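Side-chain contact in aminotransferase, class III (Thermomicrobium roseum, PDB 6IO1), which probably transfers amino groups with pyridoxal 5'-phosphate as cofactor, acting as a thermostable (S)-enantioselective omega-transaminase: residues E348-S353 / K376-L381. Sequence-based numbering, arbitrary orientation.
Sequences ENAAAS and KGLMLL
L378 lays its branched end against one flank of the helix that carries A350 and S353. Its CD2 methyl comes to 3.4 Å from S353 OG. Its CG sits 4.2 Å from A350 CB, close to A350 O as well, and the leucine thereby bridges A350 and S353, nearly a turn apart on the helix. The first torsion of S353 (chi1 61°) sets the hydroxyl between its backbone N and carbonyl carbon, where it can donate back to the preceding turn: S353 OG to N349 O measures a short 2.5 Å. That carbonyl is gripped twice, because S353 N also reaches N349 O, from the opposite face of its plane. The hydroxyl is thus fixed to its own helix and meets the leucine methyl by van der Waals contact alone. L357 of the same helix, with P426 and L428 from neighbouring loops, adds to the apolar surroundings of L378. The other side is looser: backbone meets backbone at G377, whose C lies 4.0 Å from A350 O, while A351 and A352 turn their methyls to the exposed face of the helix. G377 and L378 are the central residues of a type II' turn from K376 to M379, closed by M379 N to K376 O at 3.0 Å. The arrangement is that of a beta hairpin, strands 370-376 and 379-384, whose tight turn packs against helix 346-361 through G377 and L378, with L380 lying farther along the same helix.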
loop_
_atom_site.group_PDB
_atom_site.type_symbol
_atom_site.label_atom_id
_atom_site.label_comp_id
_atom_site.label_asym_id
_atom_site.label_seq_id
_atom_site.Cartn_x
_atom_site.Cartn_y
_atom_site.Cartn_z
ATOM N N GLU B 348 8.997 -17.968 -21.627
ATOM C CA GLU B 348 9.399 -18.350 -22.978
ATOM C C GLU B 348 8.579 -17.602 -24.022
ATOM O O GLU B 348 9.127 -17.049 -24.987
ATOM C CB GLU B 348 9.246 -19.860 -23.159
ATOM C CG GLU B 348 10.168 -20.694 -22.287
ATOM C CD GLU B 348 9.994 -22.181 -22.520
ATOM O OE1 GLU B 348 9.111 -22.559 -23.319
ATOM O OE2 GLU B 348 10.738 -22.972 -21.904
ATOM N N ASN B 349 7.253 -17.586 -23.854
ATOM C CA ASN B 349 6.415 -16.817 -24.766
ATOM C C ASN B 349 6.698 -15.330 -24.649
ATOM O O ASN B 349 6.601 -14.607 -25.639
ATOM C CB ASN B 349 4.934 -17.090 -24.515
ATOM C CG ASN B 349 4.053 -16.550 -25.628
ATOM O OD1 ASN B 349 4.123 -17.008 -26.769
ATOM N ND2 ASN B 349 3.227 -15.560 -25.304
ATOM N N ALA B 350 7.041 -14.854 -23.451
ATOM C CA ALA B 350 7.421 -13.457 -23.308
ATOM C C ALA B 350 8.643 -13.144 -24.157
ATOM O O ALA B 350 8.655 -12.157 -24.895
ATOM C CB ALA B 350 7.685 -13.126 -21.841
ATOM N N ALA B 351 9.656 -14.010 -24.111
ATOM C CA ALA B 351 10.855 -13.797 -24.916
ATOM C C ALA B 351 10.531 -13.836 -26.405
ATOM O O ALA B 351 10.926 -12.942 -27.162
ATOM C CB ALA B 351 11.913 -14.844 -24.565
ATOM N N ALA B 352 9.787 -14.857 -26.841
ATOM C CA ALA B 352 9.494 -15.008 -28.265
ATOM C C ALA B 352 8.636 -13.857 -28.784
ATOM O O ALA B 352 8.968 -13.226 -29.798
ATOM C CB ALA B 352 8.807 -16.349 -28.519
ATOM N N SER B 353 7.522 -13.576 -28.104
ATOM C CA SER B 353 6.627 -12.506 -28.524
ATOM C C SER B 353 7.302 -11.147 -28.432
ATOM O O SER B 353 7.065 -10.280 -29.273
ATOM C CB SER B 353 5.352 -12.530 -27.680
ATOM O OG SER B 353 5.649 -12.340 -26.307
ATOM N N LYS B 376 12.829 -4.886 -24.040
ATOM C CA LYS B 376 13.371 -6.087 -23.421
ATOM C C LYS B 376 12.200 -6.971 -23.024
ATOM O O LYS B 376 11.317 -6.532 -22.278
ATOM C CB LYS B 376 14.237 -5.756 -22.205
ATOM C CG LYS B 376 14.862 -6.978 -21.559
ATOM C CD LYS B 376 15.803 -7.688 -22.517
ATOM C CE LYS B 376 16.398 -8.928 -21.874
ATOM N NZ LYS B 376 17.175 -9.741 -22.852
ATOM N N GLY B 377 12.180 -8.196 -23.541
ATOM C CA GLY B 377 11.053 -9.072 -23.273
ATOM C C GLY B 377 9.787 -8.433 -23.797
ATOM O O GLY B 377 9.730 -7.960 -24.937
ATOM N N LEU B 378 8.764 -8.378 -22.952
ATOM C CA LEU B 378 7.494 -7.778 -23.331
ATOM C C LEU B 378 7.408 -6.297 -22.985
ATOM O O LEU B 378 6.340 -5.697 -23.149
ATOM C CB LEU B 378 6.338 -8.540 -22.684
ATOM C CG LEU B 378 5.840 -9.704 -23.542
ATOM C CD1 LEU B 378 4.597 -10.303 -22.939
ATOM C CD2 LEU B 378 5.576 -9.248 -24.969
ATOM N N MET B 379 8.497 -5.695 -22.508
ATOM C CA MET B 379 8.533 -4.260 -22.249
ATOM C C MET B 379 9.037 -3.555 -23.502
ATOM O O MET B 379 10.180 -3.771 -23.912
ATOM C CB MET B 379 9.440 -3.948 -21.058
ATOM C CG MET B 379 9.120 -4.740 -19.803
ATOM S SD MET B 379 10.339 -4.497 -18.498
ATOM C CE MET B 379 10.357 -2.710 -18.378
ATOM N N LEU B 380 8.198 -2.719 -24.116
ATOM C CA LEU B 380 8.589 -2.078 -25.365
ATOM C C LEU B 380 8.192 -0.609 -25.357
ATOM O O LEU B 380 7.210 -0.219 -24.721
ATOM C CB LEU B 380 7.967 -2.786 -26.578
ATOM C CG LEU B 380 8.347 -4.259 -26.755
ATOM C CD1 LEU B 380 7.175 -5.166 -26.409
ATOM C CD2 LEU B 380 8.847 -4.531 -28.165
ATOM N N LEU B 381 8.967 0.200 -26.081
ATOM C CA LEU B 381 8.712 1.628 -26.187
ATOM C C LEU B 381 9.087 2.127 -27.576
ATOM O O LEU B 381 10.137 1.767 -28.123
ATOM C CB LEU B 381 9.486 2.420 -25.126
ATOM C CG LEU B 381 9.089 3.890 -24.946
ATOM C CD1 LEU B 381 9.162 4.283 -23.487
ATOM C CD2 LEU B 381 9.965 4.814 -25.777
#